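PDB 3IUV: HTH tetR-type domain-containing protein from Streptomyces coelicolor A3, which is of unknown specific function but probably binds DNA as a TetR-family transcription regulator. Local coordinates for residues Arg12-Asp17 and Ala40-Gly45; Leu31-Val36 and Ala52-Leu57; Val149-Gly154 and Glu173-Leu178. All blocks are in the same frame, centred on the assembly; numbering follows the deposited sequence.

Interaction 1: residues Arg12-Asp17 and Ala40-Gly45; sequences RQRIID and ADVPLG
The flat guanidinium of Arg14 meets Ala40 and Asp41 at its edge: the carbonyl oxygens of both lie near its plane, while CG2 of Val42 approaches obliquely, 3.6 Å from Arg14 CZ. The hydrogen bond of the contact runs from Arg14 NH2 to Ala40 O at 2.8 Å, with an N-H...O angle of 153°. The donor stands nearly in line with the carbonyl (C=O...N 162°). Arg14 NH2 is also 3.0 Å from Asp41 O. The side chain bends at its third torsion (chi3 41°), which turns NE off the line of the alkyl part. On the same guanidinium, NH1 has the like charge of Arg11 close by.

Next along helix 11-24, Ile15 and Val42 cross at about a right angle, Ile15 CD1 lying 3.9 Å from Val42 CG1. Ala40 CB packs on the backbone of helix 11-24, 4.4 Å from Ile15 CA. Thr47 of helix 44-50 also touches both Ile15 and Val42.

Asp41 to Pro43 form the turn of the predicted helix-turn-helix, and Leu44 and Gly45 start its second helix. Asp41, with positive phi, closes helix 33-40 in a Schellman motif, and Pro43 is the N-cap of helix 44-50. Arg14 thus brings a positive charge to a carbonyl at the C-terminal end of a helix, where the helix dipole would be expected to favour it, so the turn is joined to helix 11-24 by one charged hydrogen bond beside a small apolar contact.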
loop_
_atom_site.group_PDB
_atom_site.type_symbol
_atom_site.label_atom_id
_atom_site.label_comp_id
_atom_site.label_asym_id
_atom_site.label_seq_id
_atom_site.Cartn_x
_atom_site.Cartn_y
_atom_site.Cartn_z
ATOM N N ARG A 12 28.727 -0.824 7.962
ATOM C CA ARG A 12 27.615 -0.216 7.230
ATOM C C ARG A 12 26.311 -1.012 7.353
ATOM O O ARG A 12 25.211 -0.475 7.192
ATOM C CB ARG A 12 27.997 0.024 5.761
ATOM C CG ARG A 12 27.585 -1.056 4.773
ATOM C CD ARG A 12 27.415 -0.480 3.343
ATOM N NE ARG A 12 26.333 -1.160 2.614
ATOM C CZ ARG A 12 25.566 -0.600 1.674
ATOM N NH1 ARG A 12 24.616 -1.310 1.083
ATOM N NH2 ARG A 12 25.744 0.663 1.323
ATOM N N GLN A 13 26.441 -2.298 7.648
ATOM C CA GLN A 13 25.288 -3.134 7.876
ATOM C C GLN A 13 24.609 -2.740 9.179
ATOM O O GLN A 13 23.379 -2.561 9.239
ATOM C CB GLN A 13 25.730 -4.590 7.958
ATOM C CG GLN A 13 24.575 -5.575 7.998
ATOM C CD GLN A 13 23.701 -5.467 6.772
ATOM O OE1 GLN A 13 24.196 -5.335 5.643
ATOM N NE2 GLN A 13 22.392 -5.515 6.981
ATOM N N ARG A 14 25.416 -2.629 10.231
ATOM C CA ARG A 14 24.911 -2.247 11.538
ATOM C C ARG A 14 24.108 -0.995 11.362
ATOM O O ARG A 14 23.033 -0.848 11.947
ATOM C CB ARG A 14 26.056 -1.969 12.502
ATOM C CG ARG A 14 26.687 -3.206 13.102
ATOM C CD ARG A 14 27.864 -2.810 13.963
ATOM N NE ARG A 14 27.569 -1.614 14.748
ATOM C CZ ARG A 14 28.440 -1.029 15.563
ATOM N NH1 ARG A 14 29.655 -1.535 15.695
ATOM N NH2 ARG A 14 28.102 0.061 16.247
ATOM N N ILE A 15 24.642 -0.093 10.539
ATOM C CA ILE A 15 23.980 1.178 10.260
ATOM C C ILE A 15 22.604 0.978 9.594
ATOM O O ILE A 15 21.578 1.420 10.128
ATOM C CB ILE A 15 24.900 2.143 9.453
ATOM C CG1 ILE A 15 26.025 2.682 10.359
ATOM C CG2 ILE A 15 24.088 3.285 8.793
ATOM C CD1 ILE A 15 27.013 3.590 9.673
ATOM N N ILE A 16 22.584 0.297 8.451
ATOM C CA ILE A 16 21.346 0.029 7.726
ATOM C C ILE A 16 20.304 -0.658 8.600
ATOM O O ILE A 16 19.118 -0.301 8.587
ATOM C CB ILE A 16 21.620 -0.850 6.520
ATOM C CG1 ILE A 16 22.472 -0.069 5.516
ATOM C CG2 ILE A 16 20.314 -1.315 5.903
ATOM C CD1 ILE A 16 22.915 -0.884 4.331
ATOM N N ASP A 17 20.756 -1.651 9.356
ATOM C CA ASP A 17 19.867 -2.406 10.225
ATOM C C ASP A 17 19.248 -1.485 11.243
ATOM O O ASP A 17 18.066 -1.569 11.541
ATOM C CB ASP A 17 20.642 -3.515 10.925
ATOM C CG ASP A 17 20.934 -4.686 10.000
ATOM O OD1 ASP A 17 20.066 -5.013 9.158
ATOM O OD2 ASP A 17 22.027 -5.278 10.109
ATOM N N ALA A 40 22.534 3.015 16.342
ATOM C CA ALA A 40 23.585 2.091 15.936
ATOM C C ALA A 40 24.763 2.114 16.900
ATOM O O ALA A 40 25.662 1.275 16.805
ATOM C CB ALA A 40 24.050 2.402 14.514
ATOM N N ASP A 41 24.747 3.064 17.835
ATOM C CA ASP A 41 25.898 3.301 18.699
ATOM C C ASP A 41 27.133 3.358 17.795
ATOM O O ASP A 41 28.051 2.531 17.871
ATOM C CB ASP A 41 26.022 2.218 19.774
ATOM C CG ASP A 41 26.941 2.628 20.921
ATOM O OD1 ASP A 41 26.953 3.824 21.297
ATOM O OD2 ASP A 41 27.654 1.748 21.452
ATOM N N VAL A 42 27.121 4.359 16.928
ATOM C CA VAL A 42 28.089 4.508 15.863
ATOM C C VAL A 42 28.221 6.003 15.670
ATOM O O VAL A 42 27.242 6.738 15.797
ATOM C CB VAL A 42 27.576 3.812 14.568
ATOM C CG1 VAL A 42 27.794 4.684 13.350
ATOM C CG2 VAL A 42 28.200 2.426 14.412
ATOM N N PRO A 43 29.437 6.477 15.412
ATOM C CA PRO A 43 29.607 7.914 15.216
ATOM C C PRO A 43 28.772 8.447 14.058
ATOM O O PRO A 43 28.569 7.756 13.059
ATOM C CB PRO A 43 31.102 8.038 14.891
ATOM C CG PRO A 43 31.713 6.886 15.597
ATOM C CD PRO A 43 30.721 5.766 15.502
ATOM N N LEU A 44 28.297 9.678 14.195
ATOM C CA LEU A 44 27.627 10.331 13.094
ATOM C C LEU A 44 28.488 10.224 11.856
ATOM O O LEU A 44 27.989 9.942 10.762
ATOM C CB LEU A 44 27.395 11.787 13.430
ATOM C CG LEU A 44 26.581 12.669 12.483
ATOM C CD1 LEU A 44 25.175 12.125 12.216
ATOM C CD2 LEU A 44 26.517 14.055 13.111
ATOM N N GLY A 45 29.789 10.445 12.048
ATOM C CA GLY A 45 30.764 10.445 10.963
ATOM C C GLY A 45 30.775 9.142 10.166
ATOM O O GLY A 45 30.920 9.172 8.955
#

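Interaction 2: residues Leu31-Val36 and Ala52-Leu57; sequences LSHRTV and ATLDDL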
loop_
_atom_site.group_PDB
_atom_site.type_symbol
_atom_site.label_atom_id
_atom_site.label_comp_id
_atom_site.label_asym_id
_atom_site.label_seq_id
_atom_site.Cartn_x
_atom_site.Cartn_y
_atom_site.Cartn_z
ATOM N N LEU A 31 13.740 8.963 11.422
ATOM C CA LEU A 31 15.040 8.445 11.019
ATOM C C LEU A 31 15.907 9.472 10.294
ATOM O O LEU A 31 15.584 9.920 9.195
ATOM C CB LEU A 31 14.865 7.175 10.180
ATOM C CG LEU A 31 15.917 6.871 9.116
ATOM C CD1 LEU A 31 16.282 5.401 9.120
ATOM C CD2 LEU A 31 15.419 7.308 7.755
ATOM N N SER A 32 17.014 9.834 10.931
ATOM C CA SER A 32 17.964 10.775 10.363
ATOM C C SER A 32 19.347 10.339 10.787
ATOM O O SER A 32 19.492 9.634 11.783
ATOM C CB SER A 32 17.709 12.169 10.909
ATOM O OG SER A 32 18.211 12.266 12.229
ATOM N N HIS A 33 20.362 10.768 10.043
ATOM C CA HIS A 33 21.753 10.456 10.381
ATOM C C HIS A 33 22.001 10.411 11.868
ATOM O O HIS A 33 22.634 9.485 12.374
ATOM C CB HIS A 33 22.696 11.486 9.778
ATOM C CG HIS A 33 22.842 11.350 8.303
ATOM N ND1 HIS A 33 22.168 12.156 7.416
ATOM C CD2 HIS A 33 23.553 10.471 7.559
ATOM C CE1 HIS A 33 22.472 11.792 6.181
ATOM N NE2 HIS A 33 23.305 10.768 6.242
ATOM N N ARG A 34 21.506 11.427 12.563
ATOM C CA ARG A 34 21.774 11.554 13.978
ATOM C C ARG A 34 21.037 10.469 14.771
ATOM O O ARG A 34 21.570 9.952 15.754
ATOM C CB ARG A 34 21.425 12.967 14.458
ATOM C CG ARG A 34 22.164 13.392 15.700
ATOM C CD ARG A 34 22.710 14.808 15.566
ATOM N NE ARG A 34 23.581 15.151 16.689
ATOM C CZ ARG A 34 24.553 16.063 16.638
ATOM N NH1 ARG A 34 24.785 16.722 15.511
ATOM N NH2 ARG A 34 25.299 16.313 17.711
ATOM N N THR A 35 19.836 10.098 14.325
ATOM C CA THR A 35 19.006 9.139 15.065
ATOM C C THR A 35 19.411 7.714 14.755
ATOM O O THR A 35 19.349 6.826 15.609
ATOM C CB THR A 35 17.514 9.265 14.732
ATOM O OG1 THR A 35 17.203 10.620 14.387
ATOM C CG2 THR A 35 16.693 8.841 15.930
ATOM N N VAL A 36 19.798 7.501 13.507
ATOM C CA VAL A 36 20.430 6.261 13.103
ATOM C C VAL A 36 21.793 6.089 13.788
ATOM O O VAL A 36 22.162 4.987 14.180
ATOM C CB VAL A 36 20.597 6.225 11.587
ATOM C CG1 VAL A 36 20.796 4.799 11.116
ATOM C CG2 VAL A 36 19.366 6.820 10.928
ATOM N N ALA A 52 25.777 9.701 2.465
ATOM C CA ALA A 52 25.692 11.155 2.347
ATOM C C ALA A 52 24.252 11.685 2.451
ATOM O O ALA A 52 23.908 12.373 3.430
ATOM C CB ALA A 52 26.322 11.598 1.057
ATOM N N THR A 53 23.415 11.386 1.451
ATOM C CA THR A 53 22.034 11.848 1.497
ATOM C C THR A 53 21.301 11.002 2.507
ATOM O O THR A 53 21.732 9.891 2.810
ATOM C CB THR A 53 21.300 11.766 0.136
ATOM O OG1 THR A 53 20.822 10.434 -0.086
ATOM C CG2 THR A 53 22.215 12.170 -0.990
ATOM N N LEU A 54 20.205 11.537 3.038
ATOM C CA LEU A 54 19.345 10.774 3.919
ATOM C C LEU A 54 18.705 9.724 3.046
ATOM O O LEU A 54 18.247 8.693 3.535
ATOM C CB LEU A 54 18.262 11.662 4.531
ATOM C CG LEU A 54 17.861 11.413 5.994
ATOM C CD1 LEU A 54 17.574 9.936 6.259
ATOM C CD2 LEU A 54 18.933 11.949 6.960
ATOM N N ASP A 55 18.681 9.995 1.743
ATOM C CA ASP A 55 18.066 9.085 0.779
ATOM C C ASP A 55 18.818 7.782 0.710
ATOM O O ASP A 55 18.212 6.717 0.812
ATOM C CB ASP A 55 18.008 9.704 -0.615
ATOM C CG ASP A 55 16.950 10.772 -0.727
ATOM O OD1 ASP A 55 17.025 11.579 -1.678
ATOM O OD2 ASP A 55 16.053 10.809 0.145
ATOM N N ASP A 56 20.136 7.878 0.539
ATOM C CA ASP A 56 20.985 6.706 0.401
ATOM C C ASP A 56 20.744 5.780 1.567
ATOM O O ASP A 56 20.709 4.558 1.413
ATOM C CB ASP A 56 22.440 7.127 0.358
ATOM C CG ASP A 56 22.659 8.302 -0.550
ATOM O OD1 ASP A 56 23.367 9.253 -0.146
ATOM O OD2 ASP A 56 22.087 8.280 -1.657
ATOM N N LEU A 57 20.550 6.363 2.741
ATOM C CA LEU A 57 20.224 5.539 3.885
ATOM C C LEU A 57 18.876 4.836 3.668
ATOM O O LEU A 57 18.799 3.608 3.706
ATOM C CB LEU A 57 20.230 6.356 5.169
ATOM C CG LEU A 57 20.654 5.516 6.372
ATOM C CD1 LEU A 57 20.044 6.086 7.631
ATOM C CD2 LEU A 57 20.234 4.059 6.185
#
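Val36 and Leu57 reach toward each other, tip to tip, Val36 CG2 lying 3.4 Å from Leu57 CD1. Leu31 divides its branches, with CD1 4.1 Å from Leu57 CD1 and CD2 3.7 Å from Leu54 CD1, and it slides past Leu54 in the opposite direction. Ala19 of helix 11-24 touches both Leu31 and Leu57, so the contact is part of the apolar packing of the TetR-type DNA-binding domain, where helix 33-40 meets the start of helix 54-73.

His33 has CG anti to its carbonyl carbon (chi1 -73°), and its ring meets Leu54 CD2 obliquely, 3.3 Å from ND1. Ala52 O is 3.2 Å from His33 CE1, while NE2 hydrogen-bonds to the carbonyl of Phe51. An alanine in place of His33 would probably leave the Phe51 carbonyl without that donor and open a gap beside Leu54 CD2.

At the helix starts, Thr53 and Asp56 form a capping box: Thr53 N donates to Asp56 OD1 at 2.7 Å, and Asp56 N donates to Thr53 OG1, whose modelled place is less certain. Ser32, N-cap of helix 33-40, shares a hydrogen bond between its OG and Thr35 OG1 (2.9 Å).

Interaction 3: residues Val149-Gly154 and Glu173-Leu178; sequences VAVLDG and EVLTRL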
loop_
_atom_site.group_PDB
_atom_site.type_symbol
_atom_site.label_atom_id
_atom_site.label_comp_id
_atom_site.label_asym_id
_atom_site.label_seq_id
_atom_site.Cartn_x
_atom_site.Cartn_y
_atom_site.Cartn_z
ATOM N N VAL A 149 1.114 -10.217 -9.706
ATOM C CA VAL A 149 1.805 -9.213 -8.925
ATOM C C VAL A 149 0.849 -8.284 -8.145
ATOM O O VAL A 149 1.026 -8.045 -6.954
ATOM C CB VAL A 149 2.708 -8.402 -9.837
ATOM C CG1 VAL A 149 3.154 -7.086 -9.162
ATOM C CG2 VAL A 149 3.907 -9.261 -10.269
ATOM N N ALA A 150 -0.159 -7.756 -8.819
ATOM C CA ALA A 150 -1.081 -6.836 -8.176
ATOM C C ALA A 150 -1.765 -7.487 -6.955
ATOM O O ALA A 150 -2.031 -6.847 -5.929
ATOM C CB ALA A 150 -2.119 -6.354 -9.183
ATOM N N VAL A 151 -2.041 -8.773 -7.064
ATOM C CA VAL A 151 -2.742 -9.447 -5.991
ATOM C C VAL A 151 -1.810 -9.831 -4.832
ATOM O O VAL A 151 -2.222 -9.794 -3.677
ATOM C CB VAL A 151 -3.549 -10.631 -6.519
ATOM C CG1 VAL A 151 -2.633 -11.819 -6.836
ATOM C CG2 VAL A 151 -4.608 -10.991 -5.531
ATOM N N LEU A 152 -0.552 -10.153 -5.124
ATOM C CA LEU A 152 0.422 -10.318 -4.052
ATOM C C LEU A 152 0.385 -9.118 -3.113
ATOM O O LEU A 152 0.162 -9.262 -1.907
ATOM C CB LEU A 152 1.830 -10.527 -4.592
ATOM C CG LEU A 152 2.111 -11.950 -5.113
ATOM C CD1 LEU A 152 1.603 -12.150 -6.532
ATOM C CD2 LEU A 152 3.598 -12.283 -5.068
ATOM N N ASP A 153 0.587 -7.934 -3.674
ATOM C CA ASP A 153 0.541 -6.697 -2.900
ATOM C C ASP A 153 -0.763 -6.511 -2.143
ATOM O O ASP A 153 -0.755 -6.198 -0.956
ATOM C CB ASP A 153 0.775 -5.487 -3.805
ATOM C CG ASP A 153 2.110 -4.818 -3.553
ATOM O OD1 ASP A 153 2.723 -5.068 -2.490
ATOM O OD2 ASP A 153 2.537 -4.037 -4.424
ATOM N N GLY A 154 -1.881 -6.697 -2.834
ATOM C CA GLY A 154 -3.205 -6.612 -2.225
ATOM C C GLY A 154 -3.355 -7.543 -1.041
ATOM O O GLY A 154 -3.532 -7.099 0.099
ATOM N N GLU A 173 -6.223 -20.273 -3.649
ATOM C CA GLU A 173 -7.458 -20.145 -4.402
ATOM C C GLU A 173 -7.497 -18.897 -5.309
ATOM O O GLU A 173 -7.841 -18.987 -6.484
ATOM C CB GLU A 173 -8.641 -20.136 -3.441
ATOM C CG GLU A 173 -9.992 -19.937 -4.108
ATOM C CD GLU A 173 -10.373 -21.087 -4.998
ATOM O OE1 GLU A 173 -11.044 -20.852 -6.030
ATOM O OE2 GLU A 173 -9.985 -22.228 -4.672
ATOM N N VAL A 174 -7.127 -17.743 -4.765
ATOM C CA VAL A 174 -7.266 -16.468 -5.481
ATOM C C VAL A 174 -6.343 -16.452 -6.671
ATOM O O VAL A 174 -6.738 -16.146 -7.800
ATOM C CB VAL A 174 -6.865 -15.271 -4.593
ATOM C CG1 VAL A 174 -6.869 -14.005 -5.387
ATOM C CG2 VAL A 174 -7.789 -15.125 -3.385
ATOM N N LEU A 175 -5.091 -16.775 -6.380
ATOM C CA LEU A 175 -4.045 -16.866 -7.377
ATOM C C LEU A 175 -4.422 -17.804 -8.530
ATOM O O LEU A 175 -4.284 -17.445 -9.712
ATOM C CB LEU A 175 -2.732 -17.274 -6.705
ATOM C CG LEU A 175 -2.240 -16.257 -5.648
ATOM C CD1 LEU A 175 -1.090 -16.787 -4.793
ATOM C CD2 LEU A 175 -1.829 -14.961 -6.285
ATOM N N THR A 176 -4.930 -18.985 -8.197
ATOM C CA THR A 176 -5.358 -19.956 -9.216
ATOM C C THR A 176 -6.351 -19.369 -10.224
ATOM O O THR A 176 -6.330 -19.722 -11.410
ATOM C CB THR A 176 -5.993 -21.209 -8.574
ATOM O OG1 THR A 176 -5.020 -21.891 -7.771
ATOM C CG2 THR A 176 -6.522 -22.158 -9.651
ATOM N N ARG A 177 -7.219 -18.473 -9.756
ATOM C CA ARG A 177 -8.218 -17.870 -10.639
ATOM C C ARG A 177 -7.640 -16.927 -11.681
ATOM O O ARG A 177 -8.252 -16.675 -12.713
ATOM C CB ARG A 177 -9.245 -17.123 -9.816
ATOM C CG ARG A 177 -10.092 -18.033 -8.971
ATOM C CD ARG A 177 -10.905 -17.202 -8.029
ATOM N NE ARG A 177 -11.647 -18.017 -7.079
ATOM C CZ ARG A 177 -12.812 -17.660 -6.536
ATOM N NH1 ARG A 177 -13.369 -16.491 -6.854
ATOM N NH2 ARG A 177 -13.415 -18.471 -5.670
ATOM N N LEU A 178 -6.473 -16.381 -11.388
ATOM C CA LEU A 178 -5.839 -15.454 -12.293
ATOM C C LEU A 178 -5.015 -16.242 -13.283
ATOM O O LEU A 178 -4.563 -15.715 -14.288
ATOM C CB LEU A 178 -4.940 -14.510 -11.511
ATOM C CG LEU A 178 -5.698 -13.834 -10.373
ATOM C CD1 LEU A 178 -4.737 -13.316 -9.315
ATOM C CD2 LEU A 178 -6.571 -12.725 -10.933
#
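Val151 faces Val174, Leu175 and Leu178, and its first torsion turns CG1 (chi1 76°) between the backbone N and the carbonyl carbon and leaves CG2 anti to the N, so the branches meet different partners on the facing helix. Leu175 and Leu178 both have CG anti to the carbonyl carbon, and each directs one branch, CD2 and CD1 respectively, to Val151 CG1.

CG1 of Val151 is the busier branch. It lies 3.3 Å from Leu175 CD2, the two side chains crossing obliquely, and 3.6 Å from Leu178 CD1, where valine and leucine reach toward each other tip to tip. The other branch, Val151 CG2, slides past Val174 and comes to 3.8 Å from its CG1. Leu152 adds a looser contact, its CD1 4.4 Å from Leu175 CD2. No hydrogen bond joins the segments; all five touching side chains are apolar and buried, so the contact depends on shape and on exclusion of water.

The segments run nearly antiparallel, at 163°, with their axes 10.6 Å apart at closest approach. Away from the contact, Arg177 NE forms a salt bridge to Glu173 OE1 at 3.1 Å, one helical turn back, using the oxygen's anti lone pair with Glu173 OE1 in the guanidinium plane. Arg177 NH1 turns to the second subunit, where it bonds to Thr144 OG1.

Ala147 of that subunit packs on Val174, Leu178 of the second subunit packs on Leu178 of this chain, and Asp153 meets Leu157 of the second subunit. Helices 142-161 and 168-178 thus pack on each other and on the partner chain, the antiparallel helix pair with which the C-terminal domain of TetR-family proteins typically builds its dimer interface.

Interactions 1 and 2 belong to one small domain: their centres are 10 Å apart, and their segments alternate along the chain. They touch directly, Ile15 O lying 3.6 Å from Val36 CG1 and Leu44 CD1 3.5 Å from His33 CB, so helix 33-40 packs on helix 11-24 at one contact and on helix 44-50 at the other. Interaction 3 lies on the other side of the chain's centre, with its centre about 38 Å from that of interaction 1 and 35 Å from that of interaction 2; the nearest atoms are about 20 Å and 19 Å away. The first two lie in the probable DNA-binding end, and the third lies where the chain meets the second subunit.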